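Local atomic coordinates of actin-related protein 8 (Homo sapiens, PDB entry 4FO0), a protein that binds ATP with only low basal ATPase activity, unlike actin does not polymerise, and is a proposed core component of the INO80 chromatin-remodelling complex. Residues Q313-K316 against E317-H321; C286-W289 against L290-A294; H321-Q324 against D325-G328; N305-D308 against C309-L312. All coordinates share one frame; numbering follows the deposited sequence.

Interaction 1: residues Q313-K316 against E317-H321. With ATP (adenosine-5'-triphosphate), chain C.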
loop_
_atom_site.group_PDB
_atom_site.type_symbol
_atom_site.label_atom_id
_atom_site.label_comp_id
_atom_site.label_asym_id
_atom_site.label_seq_id
_atom_site.Cartn_x
_atom_site.Cartn_y
_atom_site.Cartn_z
ATOM N N GLN A 313 5.282 7.492 9.425
ATOM C CA GLN A 313 4.873 7.511 8.025
ATOM C C GLN A 313 5.062 8.909 7.476
ATOM O O GLN A 313 5.591 9.091 6.376
ATOM C CB GLN A 313 3.419 7.081 7.829
ATOM C CG GLN A 313 3.146 5.656 8.184
ATOM C CD GLN A 313 2.951 4.777 6.971
ATOM O OE1 GLN A 313 3.832 3.981 6.612
ATOM N NE2 GLN A 313 1.783 4.899 6.335
ATOM N N HIS A 314 4.645 9.903 8.254
ATOM C CA HIS A 314 4.642 11.267 7.751
ATOM C C HIS A 314 6.061 11.768 7.519
ATOM O O HIS A 314 6.352 12.372 6.487
ATOM C CB HIS A 314 3.891 12.202 8.694
ATOM C CG HIS A 314 4.046 13.646 8.338
ATOM N ND1 HIS A 314 3.509 14.191 7.191
ATOM C CD2 HIS A 314 4.710 14.650 8.962
ATOM C CE1 HIS A 314 3.824 15.474 7.129
ATOM N NE2 HIS A 314 4.558 15.776 8.185
ATOM N N LEU A 315 6.934 11.499 8.487
ATOM C CA LEU A 315 8.335 11.878 8.391
ATOM C C LEU A 315 9.002 11.267 7.165
ATOM O O LEU A 315 9.672 11.962 6.400
ATOM C CB LEU A 315 9.084 11.488 9.668
ATOM C CG LEU A 315 8.663 12.333 10.884
ATOM C CD1 LEU A 315 9.532 12.061 12.089
ATOM C CD2 LEU A 315 8.676 13.815 10.544
ATOM N N LYS A 316 8.813 9.966 6.971
ATOM C CA LYS A 316 9.292 9.331 5.759
ATOM C C LYS A 316 8.815 10.075 4.506
ATOM O O LYS A 316 9.594 10.310 3.582
ATOM C CB LYS A 316 8.826 7.882 5.673
ATOM C CG LYS A 316 9.050 7.287 4.289
ATOM C CD LYS A 316 8.338 5.974 4.089
ATOM C CE LYS A 316 6.837 6.156 4.066
ATOM N NZ LYS A 316 6.166 4.859 3.793
ATOM N N GLU A 317 7.538 10.436 4.461
ATOM C CA GLU A 317 6.999 11.012 3.232
ATOM C C GLU A 317 7.510 12.406 2.986
ATOM O O GLU A 317 7.514 12.887 1.847
ATOM C CB GLU A 317 5.496 11.033 3.257
ATOM C CG GLU A 317 4.891 9.670 3.317
ATOM C CD GLU A 317 3.501 9.704 3.894
ATOM O OE1 GLU A 317 3.082 10.792 4.359
ATOM O OE2 GLU A 317 2.840 8.643 3.889
ATOM N N THR A 318 7.968 13.037 4.059
ATOM C CA THR A 318 8.485 14.399 3.987
ATOM C C THR A 318 9.976 14.447 3.662
ATOM O O THR A 318 10.419 15.262 2.854
ATOM C CB THR A 318 8.215 15.134 5.298
ATOM O OG1 THR A 318 6.802 15.258 5.460
ATOM C CG2 THR A 318 8.822 16.499 5.284
ATOM N N PHE A 319 10.737 13.548 4.268
ATOM C CA PHE A 319 12.190 13.600 4.188
ATOM C C PHE A 319 12.866 12.643 3.211
ATOM O O PHE A 319 13.829 13.013 2.550
ATOM C CB PHE A 319 12.760 13.384 5.571
ATOM C CG PHE A 319 12.391 14.458 6.521
ATOM C CD1 PHE A 319 12.091 15.721 6.048
ATOM C CD2 PHE A 319 12.340 14.217 7.881
ATOM C CE1 PHE A 319 11.747 16.729 6.911
ATOM C CE2 PHE A 319 12.006 15.221 8.752
ATOM C CZ PHE A 319 11.702 16.479 8.263
ATOM N N CYS A 320 12.379 11.413 3.143
ATOM C CA CYS A 320 12.985 10.396 2.297
ATOM C C CYS A 320 12.944 10.758 0.810
ATOM O O CYS A 320 11.980 11.351 0.320
ATOM C CB CYS A 320 12.331 9.039 2.575
ATOM S SG CYS A 320 12.781 8.420 4.233
ATOM N N HIS A 321 14.012 10.416 0.099
ATOM C CA HIS A 321 14.112 10.716 -1.331
ATOM C C HIS A 321 14.979 9.649 -1.977
ATOM O O HIS A 321 15.702 8.938 -1.274
ATOM C CB HIS A 321 14.739 12.100 -1.548
ATOM C CG HIS A 321 16.151 12.203 -1.051
ATOM N ND1 HIS A 321 17.242 11.903 -1.840
ATOM C CD2 HIS A 321 16.648 12.546 0.162
ATOM C CE1 HIS A 321 18.348 12.065 -1.136
ATOM N NE2 HIS A 321 18.017 12.459 0.079
HETATM P PG ATP C . -1.102 -2.583 0.307
HETATM O O1G ATP C . -1.194 -2.284 -1.164
HETATM O O2G ATP C . -2.210 -3.444 0.861
HETATM O O3G ATP C . 0.270 -2.990 0.803
HETATM P PB ATP C . -2.281 0.064 0.531
HETATM O O1B ATP C . -2.941 0.533 1.799
HETATM O O2B ATP C . -3.045 -0.202 -0.758
HETATM O O3B ATP C . -1.347 -1.159 0.997
HETATM P PA ATP C . -1.175 2.448 -0.581
HETATM O O1A ATP C . -2.230 3.288 0.091
HETATM O O2A ATP C . -1.172 2.218 -2.071
HETATM O O3A ATP C . -1.068 1.069 0.218
HETATM O "O5'" ATP C . 0.237 3.079 -0.187
HETATM C "C5'" ATP C . 0.465 3.360 1.184
HETATM C "C4'" ATP C . 1.928 3.679 1.365
HETATM O "O4'" ATP C . 2.230 4.789 0.532
HETATM C "C3'" ATP C . 2.273 4.093 2.786
HETATM O "O3'" ATP C . 3.420 3.363 3.234
HETATM C "C2'" ATP C . 2.600 5.562 2.671
HETATM O "O2'" ATP C . 3.587 5.985 3.600
HETATM C "C1'" ATP C . 3.125 5.621 1.259
HETATM N N9 ATP C . 3.173 7.008 0.774
HETATM C C8 ATP C . 2.121 7.813 0.566
HETATM N N7 ATP C . 2.530 9.028 0.130
HETATM C C5 ATP C . 3.866 9.000 0.054
HETATM C C6 ATP C . 4.920 9.954 -0.323
HETATM N N6 ATP C . 4.583 11.205 -0.725
HETATM N N1 ATP C . 6.208 9.525 -0.254
HETATM C C2 ATP C . 6.538 8.282 0.147
HETATM N N3 ATP C . 5.619 7.365 0.516
HETATM C C4 ATP C . 4.293 7.662 0.487
#
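Lys316 and Glu317, neighbours near the C-terminal end of helix 306-319, grip the ATP ribose in the nucleotide cleft of the actin fold. Lys316 NZ donates to ATP O2' over 2.8 Å and more weakly to O3'; O2' in turn donates to Glu317 OE2, also at 2.8 Å. The hydroxyl is therefore held as acceptor and donor at once, a task that suits a cation beside an anion. A bend in the lysine chain at chi3 (68°) brings the ammonium round to the sugar, where Gly280 O takes a further bond from it. Glu317 also touches the adenine, its CG lying 3.5 Å from ATP C5.

Main-chain bonds from Glu317 N to Gln313 O, Phe319 N to Leu315 O and Cys320 N to Lys316 O carry the helix to its end; Cys320 is the first residue to leave helical angles. Apolar packing follows the same spacing: Leu315 CD2 and Phe319 CE2 lie 4.0 Å apart, side by side. Threonine turns its hydroxyl back on the helix, with OG1 beside its own backbone N (chi1 -65°). Thr318 OG1 thus bonds His314 O at 3.1 Å from above the carbonyl plane, while sitting over one face of the His314 ring, 3.4 Å from CE1.

Interaction 2: residues C286-W289 against L290-A294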
loop_
_atom_site.group_PDB
_atom_site.type_symbol
_atom_site.label_atom_id
_atom_site.label_comp_id
_atom_site.label_asym_id
_atom_site.label_seq_id
_atom_site.Cartn_x
_atom_site.Cartn_y
_atom_site.Cartn_z
ATOM N N CYS A 286 12.276 1.351 9.031
ATOM C CA CYS A 286 13.697 1.448 8.752
ATOM C C CYS A 286 14.209 2.881 8.958
ATOM O O CYS A 286 15.198 3.111 9.676
ATOM C CB CYS A 286 13.960 0.966 7.327
ATOM S SG CYS A 286 15.668 1.032 6.784
ATOM N N PHE A 287 13.527 3.832 8.330
ATOM C CA PHE A 287 13.831 5.246 8.505
ATOM C C PHE A 287 13.839 5.659 9.980
ATOM O O PHE A 287 14.699 6.408 10.426
ATOM C CB PHE A 287 12.835 6.105 7.733
ATOM C CG PHE A 287 13.239 7.546 7.642
ATOM C CD1 PHE A 287 14.530 7.895 7.253
ATOM C CD2 PHE A 287 12.336 8.553 7.931
ATOM C CE1 PHE A 287 14.917 9.224 7.165
ATOM C CE2 PHE A 287 12.710 9.889 7.839
ATOM C CZ PHE A 287 14.004 10.225 7.455
ATOM N N TYR A 288 12.877 5.166 10.738
ATOM C CA TYR A 288 12.876 5.403 12.161
ATOM C C TYR A 288 14.162 4.905 12.814
ATOM O O TYR A 288 14.802 5.611 13.588
ATOM C CB TYR A 288 11.659 4.734 12.814
ATOM C CG TYR A 288 11.660 4.842 14.321
ATOM C CD1 TYR A 288 11.763 6.083 14.952
ATOM C CD2 TYR A 288 11.556 3.707 15.116
ATOM C CE1 TYR A 288 11.772 6.187 16.343
ATOM C CE2 TYR A 288 11.552 3.799 16.496
ATOM C CZ TYR A 288 11.659 5.039 17.105
ATOM O OH TYR A 288 11.653 5.108 18.475
ATOM N N TRP A 289 14.526 3.671 12.511
ATOM C CA TRP A 289 15.716 3.049 13.109
ATOM C C TRP A 289 16.978 3.816 12.746
ATOM O O TRP A 289 17.858 4.044 13.591
ATOM C CB TRP A 289 15.832 1.596 12.663
ATOM C CG TRP A 289 17.186 0.939 12.843
ATOM C CD1 TRP A 289 17.787 0.584 14.023
ATOM C CD2 TRP A 289 18.084 0.528 11.805
ATOM N NE1 TRP A 289 19.007 -0.007 13.779
ATOM C CE2 TRP A 289 19.209 -0.051 12.421
ATOM C CE3 TRP A 289 18.043 0.601 10.407
ATOM C CZ2 TRP A 289 20.290 -0.554 11.689
ATOM C CZ3 TRP A 289 19.115 0.100 9.684
ATOM C CH2 TRP A 289 20.223 -0.470 10.326
ATOM N N LEU A 290 17.059 4.253 11.495
ATOM C CA LEU A 290 18.199 5.057 11.073
ATOM C C LEU A 290 18.221 6.377 11.840
ATOM O O LEU A 290 19.266 6.777 12.362
ATOM C CB LEU A 290 18.172 5.290 9.564
ATOM C CG LEU A 290 18.271 4.019 8.721
ATOM C CD1 LEU A 290 17.962 4.271 7.232
ATOM C CD2 LEU A 290 19.634 3.415 8.891
ATOM N N MET A 291 17.071 7.047 11.916
ATOM C CA MET A 291 16.978 8.321 12.636
ATOM C C MET A 291 17.330 8.205 14.119
ATOM O O MET A 291 17.917 9.111 14.692
ATOM C CB MET A 291 15.594 8.932 12.504
ATOM C CG MET A 291 15.288 9.449 11.118
ATOM S SD MET A 291 13.720 10.372 11.042
ATOM C CE MET A 291 12.505 9.201 11.626
ATOM N N GLN A 292 16.969 7.106 14.757
ATOM C CA GLN A 292 17.380 6.941 16.139
ATOM C C GLN A 292 18.893 7.038 16.252
ATOM O O GLN A 292 19.411 7.750 17.111
ATOM C CB GLN A 292 16.902 5.617 16.682
ATOM C CG GLN A 292 15.481 5.625 17.142
ATOM C CD GLN A 292 15.078 4.267 17.668
ATOM O OE1 GLN A 292 14.966 3.303 16.906
ATOM N NE2 GLN A 292 14.887 4.172 18.980
ATOM N N ARG A 293 19.600 6.331 15.374
ATOM C CA ARG A 293 21.056 6.391 15.361
ATOM C C ARG A 293 21.577 7.823 15.165
ATOM O O ARG A 293 22.650 8.165 15.636
ATOM C CB ARG A 293 21.637 5.443 14.304
ATOM C CG ARG A 293 21.380 3.978 14.593
ATOM C CD ARG A 293 21.218 3.149 13.307
ATOM N NE ARG A 293 22.489 2.707 12.729
ATOM C CZ ARG A 293 23.156 3.352 11.774
ATOM N NH1 ARG A 293 24.300 2.854 11.322
ATOM N NH2 ARG A 293 22.689 4.491 11.264
ATOM N N ALA A 294 20.815 8.662 14.477
ATOM C CA ALA A 294 21.212 10.058 14.307
ATOM C C ALA A 294 20.748 10.964 15.456
ATOM O O ALA A 294 20.828 12.188 15.344
ATOM C CB ALA A 294 20.704 10.593 12.984
#
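Leu290 N donates to Cys286 O over 2.8 Å, and the next two residues repeat this helical pattern, Met291 N to Phe287 O and Gln292 N to Tyr288 O, both at 2.9 Å. The following bond, from Arg293 N to Trp289 O, is weak, and at Ala294 the chain leaves helical angles.

Among the side chains, Tyr288 and Gln292 stack: the amide lies over one face of the phenol, the two planes only 11° apart, with Gln292 OE1 3.5 Å from Tyr288 CE2. Gln292 CG adds a CH-pi contact over the same ring. One step back, Phe287 and Met291 form a Met-aromatic contact four residues apart in helix 280-293 of the actin fold. Met291 SD stands over the phenyl face, 3.4 Å from Phe287 CE2, and Met291 CG makes a CH-pi contact over the same face. The phenyl group is swung anti to its own backbone N (chi1 -169°), which carries it along the helix to meet the flexible, polarisable thioether.

Leu290 packs on the next flank, its CD1 4.0 Å from Cys286 SG, and is buried there against Ala357 of helix 353-359. Trp289 has two modelled positions, so the approach of Arg293 CD over its indole face, found in one of them, is only tentative.

Interaction 3: residues H321-Q324 against D325-G328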
loop_
_atom_site.group_PDB
_atom_site.type_symbol
_atom_site.label_atom_id
_atom_site.label_comp_id
_atom_site.label_asym_id
_atom_site.label_seq_id
_atom_site.Cartn_x
_atom_site.Cartn_y
_atom_site.Cartn_z
ATOM N N HIS A 321 14.012 10.416 0.099
ATOM C CA HIS A 321 14.112 10.716 -1.331
ATOM C C HIS A 321 14.979 9.649 -1.977
ATOM O O HIS A 321 15.702 8.938 -1.274
ATOM C CB HIS A 321 14.739 12.100 -1.548
ATOM C CG HIS A 321 16.151 12.203 -1.051
ATOM N ND1 HIS A 321 17.242 11.903 -1.840
ATOM C CD2 HIS A 321 16.648 12.546 0.162
ATOM C CE1 HIS A 321 18.348 12.065 -1.136
ATOM N NE2 HIS A 321 18.017 12.459 0.079
ATOM N N LEU A 322 14.905 9.530 -3.301
ATOM C CA LEU A 322 15.824 8.666 -4.054
ATOM C C LEU A 322 16.664 9.481 -5.041
ATOM O O LEU A 322 16.833 9.105 -6.204
ATOM C CB LEU A 322 15.064 7.569 -4.790
ATOM C CG LEU A 322 14.457 6.477 -3.918
ATOM C CD1 LEU A 322 13.422 5.678 -4.704
ATOM C CD2 LEU A 322 15.545 5.566 -3.396
ATOM N N ASP A 323 17.191 10.601 -4.562
ATOM C CA ASP A 323 17.953 11.512 -5.401
ATOM C C ASP A 323 19.438 11.562 -4.972
ATOM O O ASP A 323 19.757 12.087 -3.904
ATOM C CB ASP A 323 17.295 12.893 -5.307
ATOM C CG ASP A 323 17.976 13.941 -6.167
ATOM O OD1 ASP A 323 19.046 13.648 -6.749
ATOM O OD2 ASP A 323 17.437 15.074 -6.240
ATOM N N GLN A 324 20.340 11.015 -5.790
ATOM C CA GLN A 324 21.775 11.024 -5.454
ATOM C C GLN A 324 22.292 12.416 -5.137
ATOM O O GLN A 324 23.201 12.586 -4.321
ATOM C CB GLN A 324 22.628 10.476 -6.597
ATOM C CG GLN A 324 22.707 8.984 -6.657
ATOM C CD GLN A 324 23.412 8.373 -5.459
ATOM O OE1 GLN A 324 22.811 7.604 -4.703
ATOM N NE2 GLN A 324 24.700 8.682 -5.299
ATOM N N ASP A 325 21.712 13.409 -5.791
ATOM C CA ASP A 325 22.264 14.754 -5.767
ATOM C C ASP A 325 21.936 15.549 -4.511
ATOM O O ASP A 325 22.548 16.589 -4.254
ATOM C CB ASP A 325 21.871 15.505 -7.039
ATOM C CG ASP A 325 22.373 14.808 -8.297
ATOM O OD1 ASP A 325 23.480 14.223 -8.260
ATOM O OD2 ASP A 325 21.653 14.825 -9.314
ATOM N N ILE A 326 20.984 15.052 -3.727
ATOM C CA ILE A 326 20.696 15.613 -2.413
ATOM C C ILE A 326 21.611 14.924 -1.413
ATOM O O ILE A 326 21.448 13.737 -1.123
ATOM C CB ILE A 326 19.231 15.356 -1.990
ATOM C CG1 ILE A 326 18.253 16.004 -2.959
ATOM C CG2 ILE A 326 18.960 15.883 -0.595
ATOM C CD1 ILE A 326 16.804 15.778 -2.558
ATOM N N SER A 327 22.577 15.657 -0.880
ATOM C CA SER A 327 23.576 15.026 -0.028
ATOM C C SER A 327 24.021 15.964 1.068
ATOM O O SER A 327 23.637 17.132 1.089
ATOM C CB SER A 327 24.789 14.615 -0.865
ATOM O OG SER A 327 25.446 15.756 -1.401
ATOM N N GLY A 328 24.833 15.444 1.981
ATOM C CA GLY A 328 25.294 16.212 3.125
ATOM C C GLY A 328 24.338 16.173 4.301
ATOM O O GLY A 328 23.306 15.497 4.266
HETATM O O HOH W 1 20.177 12.857 1.795
#
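Asp323 and Ile326 close a type I beta turn, with Ile326 N donating to Asp323 O across 3.2 Å. The donor stands well above the carbonyl plane, 56° out of it. The turn belongs to the irregular link between helix 306-319 and strand 330-336.

Aspartate at the first turn position makes a second bond with its side chain: Asp323 OD1 accepts from Asp325 N at 2.8 Å, again from above the plane of the accepting group. This is an Asx turn laid upon the beta turn, for which a short carboxylate is well suited. CG anti to the backbone N (chi1 -179°) sets OD1 for that N-H. A second aspartate lies near, Asp325 OD2 being 3.8 Å from Asp323 OD1; the likely repulsion should be eased by the amide at Asp323 OD1 and by Ser92, which hydrogen-bonds Asp325 OD2.

His321 supports the turn from just before its first residue. Its ND1 accepts from Asp323 N in the ring plane at 3.0 Å, while NE2 meets a water at 2.8 Å, also at the ring edge. That water reaches Ile326 O weakly. One imidazole face receives the isoleucine: Ile326 CB lies 3.5 Å from His321 CE1 in a CH-pi contact, and CD1 rests above the rim near His321 CG. Ile326 CG1, on the branch that ends in CD1, lies 3.5 Å from Asp323 OD2.

Interaction 4: residues N305-D308 against C309-L312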
loop_
_atom_site.group_PDB
_atom_site.type_symbol
_atom_site.label_atom_id
_atom_site.label_comp_id
_atom_site.label_asym_id
_atom_site.label_seq_id
_atom_site.Cartn_x
_atom_site.Cartn_y
_atom_site.Cartn_z
ATOM N N ASN A 305 2.666 2.299 18.899
ATOM C CA ASN A 305 1.745 3.385 19.155
ATOM C C ASN A 305 1.216 4.030 17.844
ATOM O O ASN A 305 1.980 4.499 17.011
ATOM C CB ASN A 305 2.441 4.407 20.059
ATOM C CG ASN A 305 1.578 5.612 20.353
ATOM O OD1 ASN A 305 1.449 6.535 19.528
ATOM N ND2 ASN A 305 0.974 5.616 21.529
ATOM N N LYS A 306 -0.099 4.040 17.669
ATOM C CA LYS A 306 -0.715 4.509 16.427
ATOM C C LYS A 306 -0.335 5.922 16.035
ATOM O O LYS A 306 -0.082 6.197 14.855
ATOM C CB LYS A 306 -2.240 4.409 16.506
ATOM C CG LYS A 306 -2.817 3.174 15.857
ATOM C CD LYS A 306 -3.608 2.319 16.845
ATOM C CE LYS A 306 -4.855 3.032 17.338
ATOM N NZ LYS A 306 -5.014 2.819 18.807
ATOM N N MET A 307 -0.326 6.821 17.017
ATOM C CA MET A 307 -0.024 8.229 16.756
ATOM C C MET A 307 1.416 8.394 16.263
ATOM O O MET A 307 1.672 9.126 15.307
ATOM C CB MET A 307 -0.277 9.093 18.006
ATOM C CG MET A 307 -1.752 9.264 18.391
ATOM S SD MET A 307 -2.679 10.151 17.121
ATOM C CE MET A 307 -3.535 8.786 16.335
ATOM N N ASP A 308 2.344 7.714 16.937
ATOM C CA ASP A 308 3.743 7.680 16.553
ATOM C C ASP A 308 3.910 7.125 15.147
ATOM O O ASP A 308 4.671 7.659 14.330
ATOM C CB ASP A 308 4.531 6.813 17.533
ATOM C CG ASP A 308 4.630 7.440 18.914
ATOM O OD1 ASP A 308 4.317 8.642 19.039
ATOM O OD2 ASP A 308 5.030 6.738 19.870
ATOM N N CYS A 309 3.195 6.044 14.871
ATOM C CA CYS A 309 3.248 5.428 13.566
ATOM C C CYS A 309 2.798 6.360 12.465
ATOM O O CYS A 309 3.410 6.399 11.399
ATOM C CB CYS A 309 2.447 4.139 13.556
ATOM S SG CYS A 309 3.350 2.869 14.407
ATOM N N LEU A 310 1.739 7.117 12.715
ATOM C CA LEU A 310 1.313 8.123 11.742
ATOM C C LEU A 310 2.425 9.152 11.543
ATOM O O LEU A 310 2.675 9.610 10.427
ATOM C CB LEU A 310 0.008 8.808 12.181
ATOM C CG LEU A 310 -1.225 7.906 12.218
ATOM C CD1 LEU A 310 -2.388 8.643 12.823
ATOM C CD2 LEU A 310 -1.583 7.437 10.819
ATOM N N LEU A 311 3.097 9.496 12.637
ATOM C CA LEU A 311 4.218 10.427 12.600
ATOM C C LEU A 311 5.367 9.897 11.745
ATOM O O LEU A 311 5.876 10.596 10.864
ATOM C CB LEU A 311 4.719 10.690 14.012
ATOM C CG LEU A 311 5.917 11.635 14.087
ATOM C CD1 LEU A 311 5.530 13.024 13.608
ATOM C CD2 LEU A 311 6.465 11.672 15.497
ATOM N N LEU A 312 5.772 8.655 12.005
ATOM C CA LEU A 312 6.838 8.023 11.241
ATOM C C LEU A 312 6.490 7.956 9.756
ATOM O O LEU A 312 7.300 8.360 8.915
ATOM C CB LEU A 312 7.174 6.647 11.816
ATOM C CG LEU A 312 7.647 6.744 13.280
ATOM C CD1 LEU A 312 7.919 5.377 13.919
ATOM C CD2 LEU A 312 8.868 7.660 13.399
#
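Leu310 lies beside Met307, one turn apart near the start of helix 306-319, and the two side chains point the same way. Leu310 CB lies over the backbone, 3.6 Å from Met307 O and slightly farther from Lys306 O. Because CG sits beside the leucine's own backbone N (chi1 -66°), it leans back along the helix and comes 3.3 Å from Lys306 O. At the tip, Leu310 CD1 touches Met307 CE at 3.7 Å; the methionine chain, bent at both chi2 and chi3, folds its methyl round to that meeting. Beyond the pair, leucine packs on Trp60.

Asn305 caps the helix. Its OD1 takes Asp308 N at 3.0 Å, nearly straight at 169° and in the carbonyl plane, so this N-cap residue satisfies an amide that has no helical carbonyl before it. The same residue starts the regular ladder through its main chain, with Cys309 N donating to Asn305 O at 2.9 Å; the ladder runs on to Leu312 N and Asp308 O at 2.8 Å.

Asp308 is buried, but its carboxylate is answered by Gln302 N at OD2 and Tyr298 OH at OD1. The helix dipole would probably also favour an acidic residue in the first turn, so these donors and the nearby helix start would probably stabilise its negative charge.

Along the chain the order is interaction 2, 4, 1, then 3. Interactions 4 and 1 are successive parts of helix 306-319, their centres about 13 Å apart, running from its capped start to the end that holds the ribose. Interaction 3 shares His321 with interaction 1 and continues into the loop before strand 330-336, about 26 Å between centres from interaction 4. Interaction 2 occupies the preceding helix, 280-293, which packs beside helix 306-319: Phe287 CD1 lies 3.5 Å from Cys320 SG, and Tyr288 CD1 3.6 Å from Leu312 CD2. The helix that grips ATP is thus followed by a short loop containing a beta turn, and is packed against the helix before it.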